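Local coordinates for SusD superfamily protein (Bacteroides vulgatus, PDB 3MYV) that probably binds polysaccharide or another glycan at the bacterial outer membrane, like other SusD-type proteins, at residues Gly185-Ala191 against Ser248-Ile252; Ala194-Arg198 against Val331-Val337; Trp271-Gln275 against Glu301-Ala305. All coordinates share one frame; numbering follows the deposited sequence.

Helix 189-202 and the turn leading into it supply the first halves of two contacts. Going along the chain, 185-191 opens contact 1 and 194-198 then opens contact 2; strand 248-252 closes the first, and 331-337, where strand 329-333 passes into helix 334-348, closes the second. The two loops therefore cross. They also touch, since strands 248-252 and 329-333 pair antiparallel, with F249 N probably bonded to L332 O, so a single helix is tied to both strands of one small sheet. Contact 3, 271-275 against 301-305, opens after contact 1 has closed and lies wholly within contact 2's loop, yet its centre is about 31 Å from that of contact 2, at the surface.

Contact 1: residues Gly185-Ala191 against Ser248-Ile252; sequences GRMNKYA and SFFEI
The backbones run close at G185, whose CA makes a CA-H...O contact of 3.4 Å with E251 O, and again at A191, whose CA rests on F249 CB, yet no direct hydrogen bond joins the segments. A water bridges them instead: it accepts from G185 N, donates to R186 O and accepts weakly from E251 N. F250 swings its ring out (chi1 177°, CG anti to N) against residues 185-187. M187, a selenomethionine, puts CG over one face, 3.8 Å from the ring centroid, as a CH-pi contact, and its SE reaches the same ring obliquely in a Met-aromatic contact. G185 O comes to the ring's edge, 3.5 Å from F250 CE1. Putting an alanine in place of F250 would probably leave M187 CG without the ring face it rests on and its selenium end freer to turn. F249 and F250 both face L332 of strand 329-333 in a classic beta bulge, consistent with both phenylalanines pointing toward 185-191. F249 takes the helix start: its CB meets A191 CB at 3.8 Å, its CD1 meets Y190 CB at 3.7 Å, and Y190 O stands over its face. N188 is the N-cap of helix 189-202, its OD1 accepting a nearly straight bond from A191 N (3.1 Å), while its ND2 is bonded to Y226 OH.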
ATOM      1  N   GLY A 185     -14.772   5.477  -0.385  1.00 15.48           N
ATOM      2  CA  GLY A 185     -14.594   4.139  -0.950  1.00 15.93           C
ATOM      3  C   GLY A 185     -13.870   4.200  -2.296  1.00 16.65           C
ATOM      4  O   GLY A 185     -13.471   3.161  -2.855  1.00 17.83           O
ATOM      5  N   ARG A 186     -13.691   5.411  -2.822  1.00 15.53           N
ATOM      6  CA  ARG A 186     -12.972   5.607  -4.076  1.00 14.56           C
ATOM      7  C   ARG A 186     -11.925   6.728  -3.979  1.00 16.78           C
ATOM      8  O   ARG A 186     -11.908   7.502  -3.017  1.00 17.66           O
ATOM      9  CB  ARG A 186     -13.976   5.871  -5.206  1.00 18.36           C
ATOM     10  CG  ARG A 186     -14.931   4.686  -5.457  1.00 18.06           C
ATOM     11  CD  ARG A 186     -16.171   5.016  -6.319  1.00 19.65           C
ATOM     12  NE  ARG A 186     -15.892   5.611  -7.626  1.00 17.45           N
ATOM     13  CZ  ARG A 186     -16.820   5.836  -8.567  1.00 24.37           C
ATOM     14  NH1 ARG A 186     -18.078   5.452  -8.400  1.00 17.06           N
ATOM     15  NH2 ARG A 186     -16.495   6.434  -9.704  1.00 20.80           N
HETATM   16  N   MSE A 187     -11.061   6.810  -4.986  1.00 15.49           N
HETATM   17  CA  MSE A 187     -10.052   7.848  -5.059  1.00 15.90           C
HETATM   18  C   MSE A 187     -10.663   9.121  -5.654  1.00 17.49           C
HETATM   19  O   MSE A 187     -11.421   9.059  -6.630  1.00 16.94           O
HETATM   20  CB  MSE A 187      -8.867   7.390  -5.939  1.00 12.20           C
HETATM   21  CG  MSE A 187      -8.009   6.344  -5.254  1.00 13.12           C
HETATM   22 SE   MSE A 187      -6.388   5.931  -6.153  0.75 14.39          SE
HETATM   23  CE  MSE A 187      -7.088   4.636  -7.391  1.00 18.01           C
ATOM     24  N   ASN A 188     -10.295  10.255  -5.076  1.00 17.40           N
ATOM     25  CA  ASN A 188     -10.540  11.571  -5.657  1.00 17.16           C
ATOM     26  C   ASN A 188      -9.188  12.230  -5.963  1.00 19.16           C
ATOM     27  O   ASN A 188      -8.148  11.591  -5.843  1.00 16.54           O
ATOM     28  CB  ASN A 188     -11.378  12.452  -4.724  1.00 14.56           C
ATOM     29  CG  ASN A 188     -10.648  12.816  -3.426  1.00 16.41           C
ATOM     30  OD1 ASN A 188      -9.590  12.287  -3.140  1.00 14.65           O
ATOM     31  ND2 ASN A 188     -11.221  13.736  -2.654  1.00 16.46           N
ATOM     32  N   LYS A 189      -9.204  13.497  -6.349  1.00 18.59           N
ATOM     33  CA  LYS A 189      -7.964  14.191  -6.753  1.00 16.05           C
ATOM     34  C   LYS A 189      -6.927  14.186  -5.636  1.00 14.07           C
ATOM     35  O   LYS A 189      -5.738  13.990  -5.885  1.00 13.05           O
ATOM     36  CB  LYS A 189      -8.281  15.621  -7.194  1.00 15.56           C
ATOM     37  CG  LYS A 189      -7.116  16.354  -7.851  1.00 16.72           C
ATOM     38  CD  LYS A 189      -7.590  17.735  -8.332  1.00 20.63           C
ATOM     39  CE  LYS A 189      -6.433  18.554  -8.823  1.00 22.89           C
ATOM     40  NZ  LYS A 189      -6.888  19.682  -9.618  1.00 20.82           N
ATOM     41  N   TYR A 190      -7.367  14.366  -4.393  1.00 13.78           N
ATOM     42  CA  TYR A 190      -6.431  14.304  -3.285  1.00 12.41           C
ATOM     43  C   TYR A 190      -5.724  12.963  -3.154  1.00 12.40           C
ATOM     44  O   TYR A 190      -4.505  12.926  -2.956  1.00 13.37           O
ATOM     45  CB  TYR A 190      -7.103  14.668  -1.977  1.00 16.35           C
ATOM     46  CG  TYR A 190      -7.377  16.127  -1.789  1.00 16.57           C
ATOM     47  CD1 TYR A 190      -6.459  16.953  -1.135  1.00 20.21           C
ATOM     48  CD2 TYR A 190      -8.595  16.664  -2.162  1.00 20.67           C
ATOM     49  CE1 TYR A 190      -6.736  18.302  -0.930  1.00 22.17           C
ATOM     50  CE2 TYR A 190      -8.891  17.992  -1.946  1.00 22.27           C
ATOM     51  CZ  TYR A 190      -7.963  18.802  -1.339  1.00 27.64           C
ATOM     52  OH  TYR A 190      -8.286  20.114  -1.139  1.00 35.26           O
ATOM     53  N   ALA A 191      -6.483  11.870  -3.245  1.00 13.88           N
ATOM     54  CA  ALA A 191      -5.953  10.520  -3.218  1.00 12.90           C
ATOM     55  C   ALA A 191      -4.940  10.319  -4.312  1.00 12.21           C
ATOM     56  O   ALA A 191      -3.832   9.768  -4.097  1.00 12.90           O
ATOM     57  CB  ALA A 191      -7.120   9.478  -3.378  1.00 13.33           C
ATOM     58  N   SER A 248      -8.186  10.042   5.809  1.00 14.06           N
ATOM     59  CA  SER A 248      -8.349   9.041   4.774  1.00 14.30           C
ATOM     60  C   SER A 248      -8.668   9.667   3.421  1.00 13.21           C
ATOM     61  O   SER A 248      -9.770  10.208   3.228  1.00 14.71           O
ATOM     62  CB  SER A 248      -9.472   8.074   5.149  1.00 15.57           C
ATOM     63  OG  SER A 248      -9.603   7.078   4.144  1.00 13.68           O
ATOM     64  N   PHE A 249      -7.722   9.571   2.492  1.00 13.29           N
ATOM     65  CA  PHE A 249      -7.972   9.967   1.092  1.00 14.57           C
ATOM     66  C   PHE A 249      -8.688   8.813   0.356  1.00 14.78           C
ATOM     67  O   PHE A 249      -9.611   9.023  -0.463  1.00 13.82           O
ATOM     68  CB  PHE A 249      -6.687  10.251   0.306  1.00 13.35           C
ATOM     69  CG  PHE A 249      -5.789  11.312   0.887  1.00 18.29           C
ATOM     70  CD1 PHE A 249      -6.216  12.629   0.986  1.00 17.45           C
ATOM     71  CD2 PHE A 249      -4.477  11.000   1.290  1.00 17.85           C
ATOM     72  CE1 PHE A 249      -5.381  13.628   1.508  1.00 17.55           C
ATOM     73  CE2 PHE A 249      -3.625  12.004   1.787  1.00 18.06           C
ATOM     74  CZ  PHE A 249      -4.086  13.312   1.909  1.00 17.01           C
ATOM     75  N   PHE A 250      -8.223   7.596   0.624  1.00 13.65           N
ATOM     76  CA  PHE A 250      -8.752   6.401  -0.032  1.00 15.14           C
ATOM     77  C   PHE A 250      -8.722   5.245   0.940  1.00 15.65           C
ATOM     78  O   PHE A 250      -7.643   4.889   1.434  1.00 13.65           O
ATOM     79  CB  PHE A 250      -7.896   6.074  -1.274  1.00 15.06           C
ATOM     80  CG  PHE A 250      -8.309   4.815  -2.009  1.00 13.37           C
ATOM     81  CD1 PHE A 250      -9.655   4.425  -2.099  1.00 14.99           C
ATOM     82  CD2 PHE A 250      -7.358   4.037  -2.616  1.00 12.30           C
ATOM     83  CE1 PHE A 250     -10.018   3.264  -2.768  1.00 19.64           C
ATOM     84  CE2 PHE A 250      -7.718   2.874  -3.295  1.00 14.55           C
ATOM     85  CZ  PHE A 250      -9.060   2.492  -3.343  1.00 10.85           C
ATOM     86  N   GLU A 251      -9.882   4.645   1.214  1.00 15.10           N
ATOM     87  CA  GLU A 251      -9.908   3.361   1.916  1.00 15.87           C
ATOM     88  C   GLU A 251     -10.897   2.447   1.215  1.00 14.27           C
ATOM     89  O   GLU A 251     -11.863   2.929   0.622  1.00 15.44           O
ATOM     90  CB  GLU A 251     -10.243   3.513   3.401  1.00 12.96           C
ATOM     91  CG  GLU A 251     -11.639   4.034   3.702  1.00 18.70           C
ATOM     92  CD  GLU A 251     -11.806   4.455   5.146  1.00 15.72           C
ATOM     93  OE1 GLU A 251     -11.060   5.356   5.591  1.00 17.56           O
ATOM     94  OE2 GLU A 251     -12.710   3.913   5.833  1.00 15.78           O
ATOM     95  N   ILE A 252     -10.685   1.139   1.337  1.00 13.78           N
ATOM     96  CA  ILE A 252     -11.593   0.125   0.761  1.00 14.29           C
ATOM     97  C   ILE A 252     -12.862   0.023   1.622  1.00 17.09           C
ATOM     98  O   ILE A 252     -12.798  -0.196   2.847  1.00 16.96           O
ATOM     99  CB  ILE A 252     -10.894  -1.275   0.675  1.00 15.42           C
ATOM    100  CG1 ILE A 252      -9.584  -1.202  -0.116  1.00 18.49           C
ATOM    101  CG2 ILE A 252     -11.841  -2.351   0.097  1.00 14.86           C
ATOM    102  CD1 ILE A 252      -9.763  -0.770  -1.615  1.00 20.69           C
TER
HETATM  103  O   HOH W   1     -12.129   6.592  -0.221  1.00 16.56           O

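Contact 2: residues Ala194-Arg198 against Val331-Val337; sequences ALLAR and VLRLSEV. With EDO (1,2-ethanediol), chain I.
R198 and E336 both leave their helices with CG anti to the backbone N; E336 (chi1 -174°) runs on extended, and R198's bend at chi3 (-73°) brings its guanidinium side-on to the carboxylate. The two side chains cross at about a right angle, but their flat ends lie only 24° from coplanar. R198 NE donates to E336 OE2 at 2.8 Å on that oxygen's syn lone pair, and R198 NH2 reaches E336 OE1 at 2.9 Å in an almost straight bond, giving a two-nitrogen salt bridge. R198 NH2 spends its other hydrogen on V331 O, 3.0 Å away, in a more bent bond that still lies in the guanidinium plane. R198 NH1 donates to O2 of a bound 1,2-ethanediol at 2.7 Å, a molecule probably left by the crystallisation liquor and also bonded to Y33 and R126.

All these partners sit around the edge of the guanidinium; one face is covered by L332, whose CD2 is 3.4 Å from R198 NH2. That leucine also packs on the helix, its CD1 4.0 Å from L195 CB. Earlier on the helix, A194 CB touches V337 CG2 at 3.9 Å. V331 and L332 both face F250 in a classic beta bulge, and the chain turns a corner there, at the residue whose O meets R198, before helix 334-348 begins.

Helix 189-202 is thus joined to a strand and to the helix that follows it in this mainly helical SusD fold. The charges of R198 and E336 are buried here, and their pairing probably keeps both ionised, while the in-plane grip by carboxylate and carbonyl fixes the guanidinium's rotation.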
ATOM      1  N   ALA A 194      -1.784  12.069  -3.550  1.00 11.97           N
ATOM      2  CA  ALA A 194      -1.068  11.374  -2.486  1.00 12.50           C
ATOM      3  C   ALA A 194      -0.316  10.162  -3.076  1.00 14.93           C
ATOM      4  O   ALA A 194       0.857   9.929  -2.761  1.00 11.96           O
ATOM      5  CB  ALA A 194      -2.036  10.957  -1.346  1.00 11.94           C
ATOM      6  N   LEU A 195      -0.992   9.402  -3.945  1.00 16.25           N
ATOM      7  CA  LEU A 195      -0.389   8.225  -4.561  1.00 15.50           C
ATOM      8  C   LEU A 195       0.819   8.632  -5.439  1.00 14.21           C
ATOM      9  O   LEU A 195       1.879   7.989  -5.400  1.00 11.96           O
ATOM     10  CB  LEU A 195      -1.441   7.455  -5.386  1.00 14.89           C
ATOM     11  CG  LEU A 195      -0.994   6.208  -6.142  1.00 14.64           C
ATOM     12  CD1 LEU A 195      -0.330   5.190  -5.236  1.00 11.81           C
ATOM     13  CD2 LEU A 195      -2.158   5.560  -6.919  1.00 12.22           C
ATOM     14  N   LEU A 196       0.639   9.695  -6.213  1.00 12.66           N
ATOM     15  CA  LEU A 196       1.703  10.239  -7.079  1.00 14.30           C
ATOM     16  C   LEU A 196       2.929  10.673  -6.266  1.00 14.14           C
ATOM     17  O   LEU A 196       4.066  10.468  -6.701  1.00 14.01           O
ATOM     18  CB  LEU A 196       1.164  11.417  -7.901  1.00 12.96           C
ATOM     19  CG  LEU A 196       2.119  12.057  -8.920  1.00 16.42           C
ATOM     20  CD1 LEU A 196       2.675  10.980  -9.853  1.00 17.69           C
ATOM     21  CD2 LEU A 196       1.476  13.193  -9.711  1.00 14.80           C
ATOM     22  N   ALA A 197       2.710  11.304  -5.096  1.00 13.91           N
ATOM     23  CA  ALA A 197       3.847  11.683  -4.241  1.00 13.62           C
ATOM     24  C   ALA A 197       4.593  10.423  -3.808  1.00 13.19           C
ATOM     25  O   ALA A 197       5.827  10.416  -3.813  1.00 13.31           O
ATOM     26  CB  ALA A 197       3.408  12.488  -3.035  1.00 14.57           C
ATOM     27  N   ARG A 198       3.855   9.369  -3.436  1.00 14.39           N
ATOM     28  CA  ARG A 198       4.498   8.085  -3.077  1.00 13.40           C
ATOM     29  C   ARG A 198       5.311   7.548  -4.240  1.00 13.44           C
ATOM     30  O   ARG A 198       6.464   7.109  -4.065  1.00 12.99           O
ATOM     31  CB  ARG A 198       3.446   7.064  -2.616  1.00 14.76           C
ATOM     32  CG  ARG A 198       3.966   5.689  -2.254  1.00 12.35           C
ATOM     33  CD  ARG A 198       2.866   4.659  -2.343  1.00 12.49           C
ATOM     34  NE  ARG A 198       1.908   4.793  -1.238  1.00 11.52           N
ATOM     35  CZ  ARG A 198       0.834   4.030  -1.088  1.00 13.87           C
ATOM     36  NH1 ARG A 198       0.549   3.087  -1.986  1.00 14.92           N
ATOM     37  NH2 ARG A 198       0.029   4.217  -0.050  1.00 15.49           N
ATOM     38  N   VAL A 331      -5.795   2.779   2.306  1.00 15.23           N
ATOM     39  CA  VAL A 331      -4.812   2.674   1.238  1.00 11.23           C
ATOM     40  C   VAL A 331      -3.940   3.942   1.139  1.00 12.71           C
ATOM     41  O   VAL A 331      -2.734   3.849   0.951  1.00 11.82           O
ATOM     42  CB  VAL A 331      -5.535   2.392  -0.096  1.00 10.01           C
ATOM     43  CG1 VAL A 331      -4.547   2.308  -1.296  1.00 11.50           C
ATOM     44  CG2 VAL A 331      -6.353   1.075  -0.031  1.00 12.44           C
ATOM     45  N   LEU A 332      -4.562   5.115   1.255  1.00 11.56           N
ATOM     46  CA  LEU A 332      -3.876   6.402   1.228  1.00 13.43           C
ATOM     47  C   LEU A 332      -4.451   7.310   2.300  1.00 15.06           C
ATOM     48  O   LEU A 332      -5.637   7.662   2.263  1.00 16.33           O
ATOM     49  CB  LEU A 332      -4.041   7.046  -0.156  1.00 12.46           C
ATOM     50  CG  LEU A 332      -3.469   6.311  -1.363  1.00 10.33           C
ATOM     51  CD1 LEU A 332      -4.247   6.714  -2.656  1.00 13.52           C
ATOM     52  CD2 LEU A 332      -1.968   6.601  -1.489  1.00 13.91           C
ATOM     53  N   ARG A 333      -3.608   7.683   3.260  1.00 16.42           N
ATOM     54  CA  ARG A 333      -4.001   8.633   4.294  1.00 15.14           C
ATOM     55  C   ARG A 333      -2.972   9.723   4.512  1.00 12.97           C
ATOM     56  O   ARG A 333      -1.797   9.604   4.133  1.00 12.57           O
ATOM     57  CB  ARG A 333      -4.351   7.938   5.611  1.00 15.47           C
ATOM     58  CG  ARG A 333      -3.184   7.309   6.374  1.00 16.59           C
ATOM     59  CD  ARG A 333      -3.688   6.695   7.670  1.00 15.55           C
ATOM     60  NE  ARG A 333      -2.616   5.952   8.360  1.00 15.92           N
ATOM     61  CZ  ARG A 333      -2.009   6.359   9.467  1.00 17.28           C
ATOM     62  NH1 ARG A 333      -2.323   7.526  10.034  1.00 11.16           N
ATOM     63  NH2 ARG A 333      -1.068   5.602  10.020  1.00 15.07           N
ATOM     64  N   LEU A 334      -3.434  10.805   5.114  1.00 16.02           N
ATOM     65  CA  LEU A 334      -2.617  12.025   5.299  1.00 14.63           C
ATOM     66  C   LEU A 334      -1.260  11.831   6.002  1.00 15.65           C
ATOM     67  O   LEU A 334      -0.286  12.427   5.602  1.00 16.34           O
ATOM     68  CB  LEU A 334      -3.459  13.105   6.014  1.00 14.44           C
ATOM     69  CG  LEU A 334      -2.891  14.528   6.137  1.00 12.06           C
ATOM     70  CD1 LEU A 334      -2.504  15.101   4.749  1.00 11.67           C
ATOM     71  CD2 LEU A 334      -3.869  15.475   6.872  1.00 16.41           C
ATOM     72  N   SER A 335      -1.195  11.044   7.073  1.00 15.71           N
ATOM     73  CA  SER A 335       0.084  10.819   7.762  1.00 15.30           C
ATOM     74  C   SER A 335       1.180  10.322   6.807  1.00 16.31           C
ATOM     75  O   SER A 335       2.334  10.723   6.922  1.00 13.69           O
ATOM     76  CB  SER A 335      -0.078   9.859   8.940  1.00 15.89           C
ATOM     77  OG  SER A 335      -0.884  10.398   9.994  1.00 13.52           O
ATOM     78  N   GLU A 336       0.834   9.472   5.840  1.00 15.05           N
ATOM     79  CA  GLU A 336       1.852   9.035   4.875  1.00 15.03           C
ATOM     80  C   GLU A 336       2.477  10.210   4.139  1.00 13.79           C
ATOM     81  O   GLU A 336       3.692  10.224   3.927  1.00 11.95           O
ATOM     82  CB  GLU A 336       1.310   8.032   3.852  1.00 15.80           C
ATOM     83  CG  GLU A 336       2.410   7.470   2.961  1.00 17.86           C
ATOM     84  CD  GLU A 336       1.913   6.684   1.739  1.00 14.87           C
ATOM     85  OE1 GLU A 336       0.711   6.387   1.681  1.00 13.93           O
ATOM     86  OE2 GLU A 336       2.755   6.339   0.882  1.00 15.41           O
ATOM     87  N   VAL A 337       1.656  11.172   3.738  1.00 12.78           N
ATOM     88  CA  VAL A 337       2.132  12.316   2.981  1.00 14.18           C
ATOM     89  C   VAL A 337       3.140  13.138   3.804  1.00 14.13           C
ATOM     90  O   VAL A 337       4.179  13.568   3.283  1.00 12.49           O
ATOM     91  CB  VAL A 337       0.981  13.196   2.493  1.00 16.33           C
ATOM     92  CG1 VAL A 337       1.530  14.385   1.671  1.00 16.83           C
ATOM     93  CG2 VAL A 337      -0.030  12.380   1.676  1.00 17.96           C
TER
HETATM   94  C1  EDO I 516      -0.753  -0.432   0.661  1.00 34.68           C
HETATM   95  O1  EDO I 516       0.641  -0.469   0.937  1.00 30.09           O
HETATM   96  C2  EDO I 516      -1.143   0.906   0.023  1.00 27.42           C
HETATM   97  O2  EDO I 516      -0.908   0.917  -1.425  1.00 23.79           O

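Contact 3: residues Trp271-Gln275 against Glu301-Ala305; sequences WYGYQ and ENKYA
W271 and N302 stack, the indole and amide planes only 14° apart, with N302 CG over one face of the indole, displaced toward its rim. N302 CB lies over the six-membered ring, 3.7 Å from its centroid, in a CH-pi contact. W271 NE1 and N302 ND2 come within 3.3 Å, but both are donors and form no bond. K303 O meets the indole edge, 3.2 Å from W271 CH2, and Y304 CD1 touches that same CH2 obliquely at 3.9 Å. The opposite indole face carries Q275, whose NE2 bonds weakly to W271 O; its amide stands nearly perpendicular to the Y304 ring and brings OE1 to the edge, 3.4 Å from Y304 CE1.

Around these stacked groups lie a backbone bond and two waters. N302 OD1 accepts from K303 N at 2.7 Å, and N302 ND2 donates to a water shared with Y272 OH. A second water donates to Q275 OE1 and accepts from Y304 OH, which is also bonded to E52 N. Further out, W311 meets the W271 ring and F278 packs edge-to-face with Y304. The contact thus sets the loop between helix 265-268 and strand 277-279 against the surface hairpin of strands 299-304 and 307-312.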
ATOM      1  N   TRP A 271      -6.751 -11.473  17.105  1.00 15.87           N
ATOM      2  CA  TRP A 271      -6.453 -12.621  17.955  1.00 16.49           C
ATOM      3  C   TRP A 271      -7.676 -13.535  18.072  1.00 16.23           C
ATOM      4  O   TRP A 271      -7.548 -14.763  18.090  1.00 16.55           O
ATOM      5  CB  TRP A 271      -6.031 -12.138  19.352  1.00 16.15           C
ATOM      6  CG  TRP A 271      -5.768 -13.230  20.334  1.00 16.16           C
ATOM      7  CD1 TRP A 271      -6.667 -13.822  21.165  1.00 18.77           C
ATOM      8  CD2 TRP A 271      -4.517 -13.885  20.558  1.00 16.68           C
ATOM      9  NE1 TRP A 271      -6.062 -14.806  21.888  1.00 18.68           N
ATOM     10  CE2 TRP A 271      -4.736 -14.862  21.546  1.00 17.22           C
ATOM     11  CE3 TRP A 271      -3.224 -13.738  20.015  1.00 19.05           C
ATOM     12  CZ2 TRP A 271      -3.719 -15.695  22.012  1.00 21.14           C
ATOM     13  CZ3 TRP A 271      -2.210 -14.560  20.482  1.00 20.06           C
ATOM     14  CH2 TRP A 271      -2.463 -15.525  21.469  1.00 24.81           C
ATOM     15  N   TYR A 272      -8.845 -12.899  18.137  1.00 13.55           N
ATOM     16  CA  TYR A 272     -10.129 -13.592  18.302  1.00 14.12           C
ATOM     17  C   TYR A 272     -10.763 -14.046  16.983  1.00 12.18           C
ATOM     18  O   TYR A 272     -11.819 -14.691  16.997  1.00 13.50           O
ATOM     19  CB  TYR A 272     -11.084 -12.690  19.061  1.00 11.22           C
ATOM     20  CG  TYR A 272     -10.491 -12.334  20.400  1.00 12.21           C
ATOM     21  CD1 TYR A 272     -10.511 -13.247  21.447  1.00 13.18           C
ATOM     22  CD2 TYR A 272      -9.836 -11.119  20.581  1.00 11.61           C
ATOM     23  CE1 TYR A 272      -9.900 -12.962  22.669  1.00 18.20           C
ATOM     24  CE2 TYR A 272      -9.240 -10.798  21.798  1.00 17.43           C
ATOM     25  CZ  TYR A 272      -9.281 -11.716  22.837  1.00 18.38           C
ATOM     26  OH  TYR A 272      -8.671 -11.400  24.017  1.00 20.01           O
ATOM     27  N   GLY A 273     -10.124 -13.681  15.870  1.00 12.42           N
ATOM     28  CA  GLY A 273     -10.560 -14.048  14.514  1.00 14.43           C
ATOM     29  C   GLY A 273      -9.730 -15.236  14.044  1.00 14.85           C
ATOM     30  O   GLY A 273      -9.750 -16.286  14.670  1.00 16.78           O
ATOM     31  N   TYR A 274      -8.946 -15.067  12.982  1.00 14.54           N
ATOM     32  CA  TYR A 274      -8.139 -16.186  12.518  0.60 14.21           C
ATOM     33  C   TYR A 274      -6.682 -16.149  13.002  1.00 14.39           C
ATOM     34  O   TYR A 274      -5.895 -17.052  12.701  1.00 13.12           O
ATOM     35  CB  TYR A 274      -8.268 -16.364  10.998  0.60 16.15           C
ATOM     36  CG  TYR A 274      -9.298 -17.414  10.601  0.60 16.00           C
ATOM     37  CD1 TYR A 274      -9.225 -18.704  11.109  0.60 17.36           C
ATOM     38  CD2 TYR A 274     -10.332 -17.125   9.710  0.60 14.64           C
ATOM     39  CE1 TYR A 274     -10.149 -19.682  10.757  0.60 20.21           C
ATOM     40  CE2 TYR A 274     -11.252 -18.110   9.329  0.60 12.66           C
ATOM     41  CZ  TYR A 274     -11.156 -19.389   9.860  0.60 12.40           C
ATOM     42  OH  TYR A 274     -12.056 -20.384   9.533  0.60 21.99           O
ATOM     43  N   GLN A 275      -6.309 -15.118  13.757  1.00 11.86           N
ATOM     44  CA  GLN A 275      -5.045 -15.132  14.506  1.00 13.35           C
ATOM     45  C   GLN A 275      -3.839 -15.472  13.631  1.00 12.75           C
ATOM     46  O   GLN A 275      -2.995 -16.267  14.021  1.00 13.22           O
ATOM     47  CB  GLN A 275      -5.178 -16.111  15.677  1.00 13.41           C
ATOM     48  CG  GLN A 275      -4.213 -15.942  16.859  1.00 16.20           C
ATOM     49  CD  GLN A 275      -4.462 -17.006  17.906  1.00 25.18           C
ATOM     50  OE1 GLN A 275      -3.958 -18.120  17.804  1.00 30.74           O
ATOM     51  NE2 GLN A 275      -5.298 -16.687  18.892  1.00 24.94           N
ATOM     52  N   GLU A 301      -1.678  -7.493  24.350  1.00 16.01           N
ATOM     53  CA  GLU A 301      -0.813  -8.552  24.851  1.00 14.93           C
ATOM     54  C   GLU A 301      -1.595  -9.862  24.991  1.00 14.67           C
ATOM     55  O   GLU A 301      -2.729  -9.871  25.444  1.00 16.60           O
ATOM     56  CB  GLU A 301      -0.244  -8.171  26.215  1.00 17.01           C
ATOM     57  CG  GLU A 301       0.820  -9.095  26.730  1.00 17.51           C
ATOM     58  CD  GLU A 301       1.156  -8.876  28.204  1.00 26.99           C
ATOM     59  OE1 GLU A 301       1.428  -7.723  28.603  1.00 27.56           O
ATOM     60  OE2 GLU A 301       1.162  -9.867  28.956  1.00 32.73           O
ATOM     61  N   ASN A 302      -0.958 -10.971  24.649  1.00 18.53           N
ATOM     62  CA  ASN A 302      -1.508 -12.280  24.963  1.00 17.25           C
ATOM     63  C   ASN A 302      -0.376 -13.301  25.026  1.00 17.33           C
ATOM     64  O   ASN A 302       0.801 -12.918  25.161  1.00 16.43           O
ATOM     65  CB  ASN A 302      -2.595 -12.663  23.950  1.00 17.17           C
ATOM     66  CG  ASN A 302      -3.690 -13.483  24.568  1.00 22.14           C
ATOM     67  OD1 ASN A 302      -3.430 -14.531  25.156  1.00 17.43           O
ATOM     68  ND2 ASN A 302      -4.934 -12.998  24.463  1.00 15.42           N
ATOM     69  N   LYS A 303      -0.722 -14.589  24.948  1.00 17.79           N
ATOM     70  CA  LYS A 303       0.217 -15.662  25.231  1.00 17.50           C
ATOM     71  C   LYS A 303       0.071 -16.684  24.121  1.00 19.25           C
ATOM     72  O   LYS A 303      -1.031 -17.159  23.839  1.00 17.94           O
ATOM     73  CB  LYS A 303      -0.090 -16.314  26.563  1.00 17.09           C
ATOM     74  CG  LYS A 303       0.131 -15.452  27.800  1.00 19.61           C
ATOM     75  CD  LYS A 303       1.603 -15.312  28.117  1.00 27.10           C
ATOM     76  CE  LYS A 303       1.850 -14.405  29.283  1.00 32.24           C
ATOM     77  NZ  LYS A 303       3.303 -14.422  29.622  1.00 32.20           N
ATOM     78  N   TYR A 304       1.202 -17.047  23.539  1.00 17.19           N
ATOM     79  CA  TYR A 304       1.246 -17.965  22.432  1.00 17.54           C
ATOM     80  C   TYR A 304       2.533 -18.771  22.490  1.00 16.61           C
ATOM     81  O   TYR A 304       3.614 -18.189  22.679  1.00 17.70           O
ATOM     82  CB  TYR A 304       1.200 -17.142  21.144  1.00 18.03           C
ATOM     83  CG  TYR A 304       0.883 -17.936  19.919  1.00 20.58           C
ATOM     84  CD1 TYR A 304      -0.432 -18.244  19.576  1.00 20.99           C
ATOM     85  CD2 TYR A 304       1.892 -18.340  19.075  1.00 22.89           C
ATOM     86  CE1 TYR A 304      -0.711 -18.968  18.418  1.00 22.52           C
ATOM     87  CE2 TYR A 304       1.622 -19.043  17.924  1.00 24.48           C
ATOM     88  CZ  TYR A 304       0.332 -19.359  17.602  1.00 21.91           C
ATOM     89  OH  TYR A 304       0.121 -20.046  16.432  1.00 34.22           O
ATOM     90  N   ALA A 305       2.398 -20.095  22.356  1.00 17.90           N
ATOM     91  CA  ALA A 305       3.513 -21.048  22.455  1.00 19.07           C
ATOM     92  C   ALA A 305       4.399 -20.748  23.672  1.00 19.43           C
ATOM     93  O   ALA A 305       5.622 -20.691  23.584  1.00 18.43           O
ATOM     94  CB  ALA A 305       4.329 -21.074  21.124  1.00 20.30           C
TER
HETATM   95  O   HOH W   2      -5.872 -10.311  23.478  1.00 15.77           O
HETATM   96  O   HOH W   3      -2.913 -20.304  16.302  1.00 32.05           O